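Local coordinates for protein vacuolar aminopeptidase 1 (Saccharomyces cerevisiae, PDB 5JGF) that removes amino acids, preferably neutral or hydrophobic ones, from the N-terminus of peptides in the vacuole as a dodecameric zinc aminopeptidase and major cargo of the Cvt pathway, at residues G67-A72 against G310-S315; K98-S103 against D179-T184; H217-V222 against V228-L233; T293-E298 against Q306-G311; D344-Y349 against T370-P375. All blocks are in the same frame, centred on the assembly; numbering follows the deposited sequence.

Contact 1 of 5, residues G67-A72 against G310-S315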
# COMPACT_ATOMS: atom_id res chain seq x y z
N GLY D 67 -10.89 35.28 -39.41
CA GLY D 67 -10.91 36.43 -38.51
C GLY D 67 -9.96 36.27 -37.34
O GLY D 67 -9.96 37.09 -36.42
N THR D 68 -9.12 35.24 -37.37
CA THR D 68 -8.18 34.97 -36.28
C THR D 68 -6.77 34.57 -36.75
O THR D 68 -5.91 34.25 -35.93
CB THR D 68 -8.70 33.81 -35.39
OG1 THR D 68 -8.82 32.63 -36.19
CG2 THR D 68 -10.05 34.15 -34.80
N ASN D 69 -6.56 34.59 -38.06
CA ASN D 69 -5.29 34.19 -38.68
C ASN D 69 -4.96 35.31 -39.67
O ASN D 69 -5.68 35.49 -40.66
CB ASN D 69 -5.53 32.85 -39.38
CG ASN D 69 -4.29 32.23 -40.01
OD1 ASN D 69 -4.41 31.29 -40.80
ND2 ASN D 69 -3.10 32.73 -39.67
N LEU D 70 -3.90 36.07 -39.40
CA LEU D 70 -3.54 37.19 -40.26
C LEU D 70 -2.11 37.13 -40.78
O LEU D 70 -1.20 36.69 -40.09
CB LEU D 70 -3.75 38.50 -39.49
CG LEU D 70 -3.41 39.85 -40.16
CD1 LEU D 70 -4.24 40.94 -39.53
CD2 LEU D 70 -1.93 40.15 -40.02
N SER D 71 -1.93 37.56 -42.03
CA SER D 71 -0.61 37.59 -42.64
C SER D 71 -0.41 38.94 -43.31
O SER D 71 -1.17 39.31 -44.21
CB SER D 71 -0.46 36.48 -43.68
OG SER D 71 0.84 36.51 -44.25
N ALA D 72 0.60 39.67 -42.86
CA ALA D 72 0.92 40.97 -43.42
C ALA D 72 2.23 40.78 -44.16
O ALA D 72 3.14 40.12 -43.65
CB ALA D 72 1.09 42.00 -42.31
N GLY D 310 -2.30 25.05 -41.06
CA GLY D 310 -3.28 25.43 -42.07
C GLY D 310 -2.64 26.08 -43.29
O GLY D 310 -3.30 26.31 -44.31
N GLY D 311 -1.35 26.40 -43.17
CA GLY D 311 -0.59 26.97 -44.28
C GLY D 311 -0.88 28.34 -44.86
O GLY D 311 -0.65 28.54 -46.05
N LEU D 312 -1.34 29.29 -44.06
CA LEU D 312 -1.60 30.62 -44.61
C LEU D 312 -0.32 31.26 -45.14
O LEU D 312 -0.34 31.96 -46.16
CB LEU D 312 -2.24 31.53 -43.55
CG LEU D 312 -2.54 32.96 -44.04
CD1 LEU D 312 -3.51 32.91 -45.23
CD2 LEU D 312 -3.13 33.78 -42.90
N LEU D 313 0.80 31.03 -44.46
CA LEU D 313 2.08 31.58 -44.89
C LEU D 313 2.44 31.10 -46.28
O LEU D 313 2.75 31.90 -47.17
CB LEU D 313 3.19 31.17 -43.92
CG LEU D 313 4.62 31.50 -44.37
CD1 LEU D 313 4.82 33.01 -44.43
CD2 LEU D 313 5.61 30.88 -43.40
N GLU D 314 2.42 29.78 -46.46
CA GLU D 314 2.74 29.16 -47.74
C GLU D 314 1.79 29.67 -48.83
O GLU D 314 2.20 29.90 -49.97
CB GLU D 314 2.63 27.63 -47.64
CG GLU D 314 3.58 26.98 -46.63
CD GLU D 314 2.97 26.82 -45.24
OE1 GLU D 314 2.73 27.84 -44.56
OE2 GLU D 314 2.72 25.67 -44.82
N SER D 315 0.52 29.85 -48.46
CA SER D 315 -0.48 30.34 -49.40
C SER D 315 -0.15 31.76 -49.87
O SER D 315 -0.19 32.05 -51.06
CB SER D 315 -1.86 30.33 -48.76
OG SER D 315 -2.82 30.91 -49.62
O HOH W 1 -2.71 29.23 -41.42
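Leu312 sets its CD2 methyl over one face of the Asn69 amide, 3.5 Å from Asn69 CG, while Leu312 CB passes beside Asn69 OD1. Asn69 and Leu312 run antiparallel, flank to flank. The same CD2 also packs on the CB of Ser71, at 3.9 Å, so a single leucine branch lies against both residues of the strand that face the helix. With Leu312 CG anti to the backbone N (chi1 180°), that branch is carried out from the first turn toward the sheet.

The buried polar atoms have their own partners. A water 2.7 Å from Asn69 OD1 accepts a hydrogen bond from Leu312 N, at 3.0 Å, linking the amide to the start of the helix. Asn69 ND2 donates to Leu294 O on the neighbouring strand, which helps fix the rotation of the amide, its face turned to the methyl, and Ser71 OG pairs with Thr293 OG1.

Farther out, Thr68 and Asn69 both face Arg65 in a classic beta bulge where strand 69-76 begins, and Gly311 is the N-cap of helix 312-324. This is helix-on-sheet packing in an alpha/beta fold, here against the central mixed sheet of an M18 peptidase.

Contact 2 of 5, residues K98-S103 against D179-T184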
# COMPACT_ATOMS: atom_id res chain seq x y z
N LYS D 98 -14.05 29.45 -22.92
CA LYS D 98 -15.06 29.64 -23.97
C LYS D 98 -16.47 29.31 -23.51
O LYS D 98 -16.69 28.30 -22.85
CB LYS D 98 -14.74 28.74 -25.16
CG LYS D 98 -13.43 29.03 -25.88
CD LYS D 98 -13.57 30.28 -26.72
CE LYS D 98 -12.39 30.46 -27.66
NZ LYS D 98 -12.62 31.63 -28.56
N LEU D 99 -17.44 30.15 -23.85
CA LEU D 99 -18.82 29.83 -23.50
C LEU D 99 -19.16 28.60 -24.34
O LEU D 99 -18.72 28.49 -25.48
CB LEU D 99 -19.77 30.97 -23.86
CG LEU D 99 -20.17 31.91 -22.73
CD1 LEU D 99 -18.95 32.73 -22.31
CD2 LEU D 99 -21.29 32.82 -23.19
N LYS D 100 -19.92 27.68 -23.77
CA LYS D 100 -20.30 26.48 -24.51
C LYS D 100 -21.37 26.83 -25.54
O LYS D 100 -21.99 27.89 -25.46
CB LYS D 100 -20.83 25.42 -23.54
CG LYS D 100 -19.71 24.68 -22.80
CD LYS D 100 -20.25 23.83 -21.66
CE LYS D 100 -19.14 22.97 -21.05
NZ LYS D 100 -19.39 22.76 -19.59
N PRO D 101 -21.58 25.96 -26.55
CA PRO D 101 -22.58 26.19 -27.60
C PRO D 101 -23.91 26.58 -26.96
O PRO D 101 -24.65 27.42 -27.47
CB PRO D 101 -22.63 24.84 -28.31
CG PRO D 101 -21.20 24.42 -28.26
CD PRO D 101 -20.80 24.74 -26.83
N VAL D 102 -24.21 25.95 -25.83
CA VAL D 102 -25.40 26.26 -25.05
C VAL D 102 -24.82 26.58 -23.67
O VAL D 102 -24.41 25.68 -22.95
CB VAL D 102 -26.36 25.05 -24.93
CG1 VAL D 102 -27.54 25.41 -24.02
CG2 VAL D 102 -26.87 24.64 -26.31
N SER D 103 -24.78 27.87 -23.33
CA SER D 103 -24.22 28.27 -22.04
C SER D 103 -25.28 28.32 -20.96
O SER D 103 -24.97 28.53 -19.79
CB SER D 103 -23.56 29.65 -22.15
OG SER D 103 -24.54 30.67 -22.24
N ASP D 179 -12.63 20.06 -10.21
CA ASP D 179 -13.24 19.52 -11.41
C ASP D 179 -13.63 20.68 -12.33
O ASP D 179 -14.37 21.57 -11.92
CB ASP D 179 -14.48 18.71 -11.03
CG ASP D 179 -15.08 17.98 -12.21
OD1 ASP D 179 -14.89 16.74 -12.29
OD2 ASP D 179 -15.72 18.63 -13.06
N LYS D 180 -13.14 20.65 -13.57
CA LYS D 180 -13.42 21.73 -14.52
C LYS D 180 -14.86 21.81 -15.02
O LYS D 180 -15.28 22.83 -15.56
CB LYS D 180 -12.47 21.63 -15.72
CG LYS D 180 -11.00 21.81 -15.34
CD LYS D 180 -10.11 21.96 -16.57
CE LYS D 180 -10.16 20.73 -17.47
NZ LYS D 180 -9.61 19.52 -16.80
N GLU D 181 -15.63 20.74 -14.84
CA GLU D 181 -17.02 20.74 -15.28
C GLU D 181 -18.00 21.07 -14.15
O GLU D 181 -18.95 21.83 -14.35
CB GLU D 181 -17.37 19.37 -15.88
CG GLU D 181 -18.83 19.18 -16.28
CD GLU D 181 -19.28 20.12 -17.39
OE1 GLU D 181 -18.46 20.44 -18.27
OE2 GLU D 181 -20.46 20.52 -17.38
N ASP D 182 -17.76 20.53 -12.96
CA ASP D 182 -18.66 20.74 -11.84
C ASP D 182 -18.28 21.76 -10.78
O ASP D 182 -19.14 22.24 -10.04
CB ASP D 182 -18.94 19.42 -11.13
CG ASP D 182 -19.53 18.37 -12.04
OD1 ASP D 182 -20.39 18.74 -12.87
OD2 ASP D 182 -19.15 17.19 -11.93
N GLN D 183 -17.00 22.11 -10.69
CA GLN D 183 -16.60 23.05 -9.65
C GLN D 183 -16.13 24.42 -10.10
O GLN D 183 -16.36 25.41 -9.40
CB GLN D 183 -15.53 22.39 -8.77
CG GLN D 183 -16.00 21.07 -8.14
CD GLN D 183 -14.98 20.46 -7.20
OE1 GLN D 183 -13.84 20.19 -7.59
NE2 GLN D 183 -15.38 20.23 -5.96
N THR D 184 -15.49 24.50 -11.25
CA THR D 184 -15.00 25.79 -11.73
C THR D 184 -15.99 26.40 -12.72
O THR D 184 -15.70 26.54 -13.91
CB THR D 184 -13.63 25.64 -12.40
OG1 THR D 184 -13.74 24.75 -13.51
CG2 THR D 184 -12.62 25.06 -11.41
O HOH W 2 -21.96 22.56 -18.41
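Lys100 and Glu181 meet through their charged ends alone, and the chemistry is ionic. Lys100 NZ donates to Glu181 OE1 across 2.8 Å in a salt bridge, meeting that oxygen on its syn side and 18° out of the carboxylate plane. The lysine chain is extended as far as CE, and only the last torsion (chi4 149°) departs from straight; the glutamate kinks at chi2, 63°, and this brings its carboxylate round to the ammonium group.

Water supplies a second link. One molecule accepts from Lys100 NZ at 2.8 Å and donates to Glu181 OE2 at 2.7 Å, so both carboxylate oxygens are tied to the same nitrogen, one directly and one at one remove.

Hydrogen bonds inside 179-184 hold the loop that presents the glutamate. Asp179 OD2 accepts from Glu181 N and from Asp182 N, each at 2.8 Å and from opposite faces of the carboxylate: an Asx turn and an Asx motif on one oxygen. At the loop's start, Asp179 N donates to Gln183 OE1 at 2.9 Å.

Further bonds run to a second subunit: Asn407 N of that copy donates to Glu181 OE1, and His361 of that copy bonds to Val102 N. A glutamine in place of Glu181 would probably leave the Lys100 ammonium without its countercharge and weaken the hold on Asn407 N of the second subunit. The contact therefore couples a charge pair within the chain to an intersubunit bond, and Glu181 OE1 serves both.

Contact 3 of 5, residues H217-V222 against V228-L233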
# COMPACT_ATOMS: atom_id res chain seq x y z
N HIS D 217 -30.90 37.27 -20.36
CA HIS D 217 -30.14 38.40 -19.84
C HIS D 217 -28.84 38.57 -20.63
O HIS D 217 -28.48 39.68 -21.01
CB HIS D 217 -29.82 38.19 -18.36
N LEU D 218 -28.15 37.46 -20.87
CA LEU D 218 -26.90 37.49 -21.62
C LEU D 218 -27.14 37.91 -23.07
O LEU D 218 -26.39 38.71 -23.62
CB LEU D 218 -26.22 36.12 -21.59
CG LEU D 218 -24.93 35.98 -22.42
CD1 LEU D 218 -23.90 37.02 -21.99
CD2 LEU D 218 -24.37 34.57 -22.25
N LEU D 219 -28.19 37.36 -23.69
CA LEU D 219 -28.50 37.71 -25.07
C LEU D 219 -28.78 39.21 -25.21
O LEU D 219 -28.29 39.86 -26.13
CB LEU D 219 -29.70 36.90 -25.57
CG LEU D 219 -29.46 35.39 -25.73
CD1 LEU D 219 -30.73 34.70 -26.21
CD2 LEU D 219 -28.32 35.16 -26.72
N ARG D 220 -29.57 39.76 -24.29
CA ARG D 220 -29.89 41.18 -24.32
C ARG D 220 -28.64 42.03 -24.12
O ARG D 220 -28.46 43.06 -24.78
CB ARG D 220 -30.91 41.52 -23.22
CG ARG D 220 -32.30 40.98 -23.47
CD ARG D 220 -33.17 41.11 -22.23
NE ARG D 220 -34.55 40.70 -22.48
CZ ARG D 220 -35.43 40.43 -21.53
NH1 ARG D 220 -35.09 40.52 -20.25
NH2 ARG D 220 -36.67 40.06 -21.85
N TYR D 221 -27.77 41.58 -23.22
CA TYR D 221 -26.54 42.30 -22.93
C TYR D 221 -25.59 42.40 -24.13
O TYR D 221 -25.14 43.49 -24.47
CB TYR D 221 -25.83 41.66 -21.73
CG TYR D 221 -24.55 42.37 -21.35
CD1 TYR D 221 -23.30 41.79 -21.61
CD2 TYR D 221 -24.58 43.63 -20.76
CE1 TYR D 221 -22.12 42.46 -21.30
CE2 TYR D 221 -23.40 44.31 -20.45
CZ TYR D 221 -22.18 43.72 -20.73
OH TYR D 221 -21.02 44.40 -20.45
N VAL D 222 -25.29 41.27 -24.77
CA VAL D 222 -24.38 41.30 -25.91
C VAL D 222 -25.00 41.97 -27.13
O VAL D 222 -24.30 42.53 -27.96
CB VAL D 222 -23.88 39.89 -26.29
CG1 VAL D 222 -23.10 39.29 -25.12
CG2 VAL D 222 -25.04 39.00 -26.67
N VAL D 228 -27.49 45.67 -31.79
CA VAL D 228 -28.43 44.94 -32.62
C VAL D 228 -29.56 44.41 -31.75
O VAL D 228 -29.52 44.52 -30.53
CB VAL D 228 -27.75 43.75 -33.34
CG1 VAL D 228 -26.61 44.26 -34.21
CG2 VAL D 228 -27.25 42.74 -32.32
N GLU D 229 -30.57 43.83 -32.39
CA GLU D 229 -31.70 43.27 -31.66
C GLU D 229 -31.42 41.80 -31.34
O GLU D 229 -30.72 41.13 -32.08
CB GLU D 229 -32.98 43.37 -32.49
CG GLU D 229 -33.38 44.79 -32.87
CD GLU D 229 -33.54 45.69 -31.67
OE1 GLU D 229 -34.28 45.31 -30.73
OE2 GLU D 229 -32.94 46.79 -31.65
N VAL D 230 -31.98 41.31 -30.23
CA VAL D 230 -31.79 39.92 -29.84
C VAL D 230 -32.25 38.98 -30.95
O VAL D 230 -31.58 37.98 -31.24
CB VAL D 230 -32.57 39.59 -28.53
CG1 VAL D 230 -32.54 38.09 -28.26
CG2 VAL D 230 -31.95 40.34 -27.36
N SER D 231 -33.37 39.30 -31.58
CA SER D 231 -33.91 38.47 -32.66
C SER D 231 -32.92 38.32 -33.81
O SER D 231 -32.98 37.35 -34.57
CB SER D 231 -35.21 39.07 -33.20
OG SER D 231 -34.97 40.35 -33.77
N GLU D 232 -32.00 39.27 -33.93
CA GLU D 232 -31.02 39.25 -35.01
C GLU D 232 -29.79 38.39 -34.73
O GLU D 232 -29.01 38.09 -35.64
CB GLU D 232 -30.60 40.68 -35.34
CG GLU D 232 -31.80 41.58 -35.65
CD GLU D 232 -31.41 43.01 -35.96
OE1 GLU D 232 -30.70 43.63 -35.15
OE2 GLU D 232 -31.82 43.52 -37.03
N LEU D 233 -29.60 37.98 -33.47
CA LEU D 233 -28.45 37.15 -33.11
C LEU D 233 -28.63 35.72 -33.63
O LEU D 233 -29.65 35.09 -33.37
CB LEU D 233 -28.28 37.12 -31.59
CG LEU D 233 -28.05 38.45 -30.87
CD1 LEU D 233 -27.98 38.19 -29.37
CD2 LEU D 233 -26.77 39.11 -31.36
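Val230 and Leu233 turn their branches onto one flank of helix 216-226, in a helix-turn-strand unit where the chain doubles back through a short 3-10 turn, 230-232, to enter strand 233-242. On the helix, Leu219, Val222 and the aliphatic stem of Arg220 receive them.

Val230 straddles the helix surface with its two methyls. CG1, anti to the backbone N (chi1 171°), touches Leu219 CB at 4.1 Å, while CG2 rests on Arg220 CA at 3.8 Å and beside the CG of the same arginine. Arg220 itself points its CB away from the turn, and its straight chain carries the guanidinium off to a salt bridge with Glu205, so what Val230 meets is backbone and aliphatic stem.

Leu233 lies one step along. Its chain runs obliquely to those of Leu219 and Val222, and its CD1 methyl rests against both, 4.0 Å from Leu219 CD2 and 4.1 Å from Val222 CG2. Leu138 of strand 132-140 touches both Val222 and Leu233, which places the contact between the helix and the six-stranded antiparallel sheet.

Polar bonds shape the turn itself: Glu229 N donates almost straight to Glu232 OE1, at 2.8 Å with an angle of 174° at the hydrogen, and Leu233 N closes on Val230 O. Nearby on the helix, Leu218 and Tyr221 pack on Ile251 of a third subunit. The closest approach of Leu233 to the helix is to backbone, CD1 lying 3.7 Å from Leu219 O.

Contact 4 of 5, residues T293-E298 against Q306-G311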
# COMPACT_ATOMS: atom_id res chain seq x y z
N THR D 293 3.33 36.64 -39.95
CA THR D 293 2.10 35.89 -40.04
C THR D 293 1.72 35.47 -38.62
O THR D 293 2.54 34.92 -37.89
CB THR D 293 2.25 34.68 -40.96
OG1 THR D 293 2.55 35.15 -42.29
CG2 THR D 293 0.97 33.86 -41.01
N LEU D 294 0.48 35.78 -38.25
CA LEU D 294 -0.07 35.51 -36.93
C LEU D 294 -1.08 34.37 -37.00
O LEU D 294 -2.06 34.44 -37.74
CB LEU D 294 -0.74 36.77 -36.39
CG LEU D 294 0.15 38.02 -36.43
CD1 LEU D 294 -0.64 39.22 -35.93
CD2 LEU D 294 1.40 37.80 -35.59
N TYR D 295 -0.83 33.33 -36.21
CA TYR D 295 -1.68 32.14 -36.20
C TYR D 295 -2.59 31.99 -34.99
O TYR D 295 -2.31 32.48 -33.90
CB TYR D 295 -0.80 30.89 -36.29
CG TYR D 295 0.05 30.82 -37.54
CD1 TYR D 295 -0.49 30.39 -38.75
CD2 TYR D 295 1.39 31.20 -37.51
CE1 TYR D 295 0.29 30.33 -39.90
CE2 TYR D 295 2.18 31.14 -38.65
CZ TYR D 295 1.62 30.71 -39.84
OH TYR D 295 2.40 30.66 -40.98
N ASP D 296 -3.69 31.28 -35.21
CA ASP D 296 -4.66 30.98 -34.17
C ASP D 296 -4.34 29.54 -33.77
O ASP D 296 -3.49 28.90 -34.39
CB ASP D 296 -6.08 31.06 -34.76
CG ASP D 296 -7.18 30.95 -33.71
OD1 ASP D 296 -8.36 30.91 -34.11
OD2 ASP D 296 -6.88 30.90 -32.50
N ASN D 297 -5.00 29.07 -32.72
CA ASN D 297 -4.88 27.69 -32.26
C ASN D 297 -3.53 27.03 -31.98
O ASN D 297 -3.43 25.81 -32.04
CB ASN D 297 -5.67 26.80 -33.22
CG ASN D 297 -7.11 27.24 -33.38
OD1 ASN D 297 -7.75 27.68 -32.42
ND2 ASN D 297 -7.64 27.12 -34.58
N GLU D 298 -2.50 27.80 -31.66
CA GLU D 298 -1.22 27.17 -31.33
C GLU D 298 -1.38 26.43 -30.00
O GLU D 298 -0.81 25.36 -29.79
CB GLU D 298 -0.12 28.22 -31.20
CG GLU D 298 1.29 27.67 -30.90
CD GLU D 298 1.47 27.22 -29.45
OE1 GLU D 298 0.78 27.77 -28.57
OE2 GLU D 298 2.32 26.34 -29.20
N GLN D 306 -6.85 27.63 -39.46
CA GLN D 306 -6.36 28.93 -39.03
C GLN D 306 -5.10 28.84 -38.16
O GLN D 306 -4.61 29.84 -37.65
CB GLN D 306 -7.46 29.71 -38.29
CG GLN D 306 -8.01 29.02 -37.04
CD GLN D 306 -9.25 28.17 -37.31
OE1 GLN D 306 -9.73 27.46 -36.42
NE2 GLN D 306 -9.77 28.25 -38.52
N GLY D 307 -4.59 27.62 -38.00
CA GLY D 307 -3.39 27.40 -37.23
C GLY D 307 -2.19 27.29 -38.16
O GLY D 307 -2.36 27.29 -39.39
N ALA D 308 -0.99 27.17 -37.61
CA ALA D 308 0.22 27.06 -38.43
C ALA D 308 0.17 25.95 -39.47
O ALA D 308 0.69 26.11 -40.57
CB ALA D 308 1.45 26.88 -37.54
N LYS D 309 -0.45 24.83 -39.12
CA LYS D 309 -0.53 23.71 -40.06
C LYS D 309 -1.52 23.98 -41.20
O LYS D 309 -1.55 23.24 -42.18
CB LYS D 309 -0.90 22.42 -39.32
CG LYS D 309 0.16 22.00 -38.29
CD LYS D 309 -0.26 20.74 -37.53
CE LYS D 309 0.74 20.37 -36.44
NZ LYS D 309 2.07 19.95 -36.99
N GLY D 310 -2.30 25.05 -41.06
CA GLY D 310 -3.28 25.43 -42.07
C GLY D 310 -2.64 26.08 -43.29
O GLY D 310 -3.30 26.31 -44.31
N GLY D 311 -1.35 26.40 -43.17
CA GLY D 311 -0.59 26.97 -44.28
C GLY D 311 -0.88 28.34 -44.86
O GLY D 311 -0.65 28.54 -46.05
O HOH W 3 1.48 28.38 -42.28
O HOH W 4 -0.85 27.67 -34.80
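Ala308 lies over a face of the Tyr295 ring, in the connection that leads from strand 289-295 of the central mixed sheet to helix 312-324 and that also carries Glu298, which binds zinc in a crystal structure of this protein. This is the close side of the contact. Ala308 CA stands 3.8 Å from the ring centroid, 26° off its normal, in a CH-pi contact displaced toward the rim at Tyr295 CD1, and Gln306 O sits at the ring edge.

The backbones grip just beyond. Asp296 N donates to Gln306 O at 3.0 Å, and Gly307 CA comes within 3.2 Å of Asp296 O in a CA-H...O contact. The Gln306 chain is laid along that of Asp296; with its CG between the backbone N and carbonyl carbon (chi1 59°) and a bend at the next torsion, its amide turns to Asn297. There Asn297 ND2 gives a bent bond to Gln306 OE1, 2.8 Å, the acceptor almost in the asparagine amide plane although the two amides stand 63° apart. Thr304 OG1 also bonds to Asn297 ND2.

On the looser, hydrated side the two segments meet through water. One molecule donates to Asp296 O and accepts from Ala308 N, at 2.9 Å each, joining the two segments beside the Gly307 CA contact. A second serves the far end of the ring: Tyr295 OH donates to it at 2.8 Å, and it donates in turn to Ala308 O at 2.9 Å.

Contact 5 of 5, residues D344-Y349 against T370-P375. With ZN (zinc ion), chain K.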
# COMPACT_ATOMS: atom_id res chain seq x y z
N ASP D 344 7.86 32.77 -30.30
CA ASP D 344 6.92 32.37 -29.26
C ASP D 344 7.65 32.58 -27.93
O ASP D 344 8.83 32.25 -27.80
CB ASP D 344 6.52 30.90 -29.42
CG ASP D 344 5.26 30.56 -28.65
OD1 ASP D 344 4.77 31.41 -27.89
OD2 ASP D 344 4.75 29.43 -28.82
N VAL D 345 6.95 33.15 -26.96
CA VAL D 345 7.55 33.41 -25.66
C VAL D 345 8.16 32.15 -25.05
O VAL D 345 7.65 31.05 -25.25
CB VAL D 345 6.51 33.98 -24.67
CG1 VAL D 345 6.05 35.36 -25.14
CG2 VAL D 345 5.31 33.03 -24.58
N ASN D 346 9.27 32.32 -24.34
CA ASN D 346 9.90 31.20 -23.67
C ASN D 346 9.97 31.54 -22.18
O ASN D 346 9.40 32.55 -21.75
CB ASN D 346 11.29 30.87 -24.24
CG ASN D 346 12.02 32.09 -24.75
OD1 ASN D 346 12.02 33.13 -24.11
ND2 ASN D 346 12.66 31.95 -25.91
N HIS D 347 10.67 30.74 -21.40
CA HIS D 347 10.68 30.93 -19.96
C HIS D 347 11.78 31.72 -19.28
O HIS D 347 12.96 31.37 -19.36
CB HIS D 347 10.62 29.56 -19.28
CG HIS D 347 9.52 28.68 -19.79
ND1 HIS D 347 8.19 28.88 -19.45
CD2 HIS D 347 9.54 27.61 -20.62
CE1 HIS D 347 7.45 27.97 -20.05
NE2 HIS D 347 8.24 27.19 -20.76
N LEU D 348 11.39 32.78 -18.58
CA LEU D 348 12.33 33.58 -17.81
C LEU D 348 12.70 32.73 -16.60
O LEU D 348 11.88 31.97 -16.10
CB LEU D 348 11.69 34.87 -17.30
CG LEU D 348 11.73 36.13 -18.16
CD1 LEU D 348 10.95 37.24 -17.45
CD2 LEU D 348 13.17 36.55 -18.39
N TYR D 349 13.93 32.87 -16.13
CA TYR D 349 14.37 32.16 -14.94
C TYR D 349 13.46 32.57 -13.79
O TYR D 349 13.24 33.76 -13.56
CB TYR D 349 15.80 32.56 -14.61
CG TYR D 349 16.36 31.91 -13.37
CD1 TYR D 349 16.76 30.57 -13.38
CD2 TYR D 349 16.51 32.63 -12.18
CE1 TYR D 349 17.30 29.96 -12.24
CE2 TYR D 349 17.05 32.03 -11.04
CZ TYR D 349 17.44 30.70 -11.08
OH TYR D 349 17.98 30.11 -9.96
N THR D 370 15.37 35.81 -26.60
CA THR D 370 15.87 34.53 -26.11
C THR D 370 15.73 33.45 -27.17
O THR D 370 14.65 33.23 -27.71
CB THR D 370 15.13 34.09 -24.84
OG1 THR D 370 15.37 35.04 -23.80
CG2 THR D 370 15.62 32.71 -24.37
N LEU D 371 16.84 32.79 -27.47
CA LEU D 371 16.86 31.73 -28.46
C LEU D 371 16.37 30.45 -27.76
O LEU D 371 16.81 30.14 -26.66
CB LEU D 371 18.29 31.55 -28.97
CG LEU D 371 18.54 31.19 -30.43
CD1 LEU D 371 17.70 32.05 -31.36
CD2 LEU D 371 20.03 31.39 -30.70
N SER D 372 15.44 29.75 -28.40
CA SER D 372 14.89 28.51 -27.84
C SER D 372 15.61 27.34 -28.50
O SER D 372 15.52 27.15 -29.72
CB SER D 372 13.39 28.41 -28.09
OG SER D 372 12.69 29.44 -27.41
N LEU D 373 16.32 26.56 -27.69
CA LEU D 373 17.09 25.44 -28.19
C LEU D 373 16.63 24.11 -27.60
O LEU D 373 16.35 24.02 -26.41
CB LEU D 373 18.57 25.66 -27.86
CG LEU D 373 19.19 26.96 -28.36
CD1 LEU D 373 19.98 27.62 -27.24
CD2 LEU D 373 20.07 26.67 -29.56
N ASP D 374 16.57 23.09 -28.45
CA ASP D 374 16.17 21.76 -28.02
C ASP D 374 16.70 20.73 -29.01
O ASP D 374 16.45 20.83 -30.21
CB ASP D 374 14.66 21.63 -27.95
CG ASP D 374 14.23 20.32 -27.34
OD1 ASP D 374 14.34 20.19 -26.10
OD2 ASP D 374 13.81 19.41 -28.08
N PRO D 375 17.43 19.72 -28.51
CA PRO D 375 17.99 18.69 -29.39
C PRO D 375 17.03 17.56 -29.76
O PRO D 375 17.38 16.69 -30.57
CB PRO D 375 19.19 18.20 -28.59
CG PRO D 375 18.66 18.25 -27.17
CD PRO D 375 17.94 19.58 -27.13
ZN ZN K . 3.10 30.34 -27.09
O HOH W 5 10.26 29.91 -28.29
O HOH W 6 4.90 29.83 -25.56
O HOH W 7 2.22 28.56 -26.60
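Asn346 presents its flat amide to Thr370 and Ser372: the methyl Thr370 CG2 lies obliquely over one face, 3.7 Å from Asn346 CG, while both N-H groups bond in the amide plane. The setting is the mixed sheet beside the dinuclear zinc site of this M18 peptidase. Strand 426-434 separates strands 339-347 and 369-372 in the sheet order, but near their ends the Asn346 side chain bonds directly to Thr370 and Ser372.

Asn346 ND2 donates nearly straight to Ser372 OG, 2.9 Å with 176° at the hydrogen. Its bond to Thr370 O, at 3.0 Å, is more bent and meets the oxygen from above the carbonyl plane. These two bonds hold Asn346 at chi1 33°, short of a staggered value. Shortened to alanine, this position would probably leave Ser372 OG and Thr370 O without their shared donor and open a gap beneath the threonine methyl.

Ser372 OG also touches a water that donates to Asp344 O, so the serine lies behind a zinc ligand. His91 and Asp262 complete the protein's share of that ion's shell, and His347 meets His169 of a third subunit edge to face. Asp344 binds the zinc ion with both oxygens, OD1 the closer at 2.1 Å.

Overall arrangement
Contacts 1 and 4 form one core unit: their centres lie about 6 Å apart, they share Gly310 and Gly311, and Leu70 O bonds Leu294 N between adjacent strands. Contact 5 is buried on the same mixed sheet, its centre about 20 Å from that of contact 4; Glu298 and Asp344 bring the two near at the metal site. Contacts 2 and 3 lie farther out around the antiparallel sheet, touching through Leu99 and Leu218. Chemistry follows place: a leucine methyl on an amide in contact 1, a CH-pi contact with backbone and amide hydrogen bonds in contact 4, water in both, amide bonds beside zinc in contact 5, aliphatic packing in contact 3, and a subunit-boundary salt bridge in contact 2.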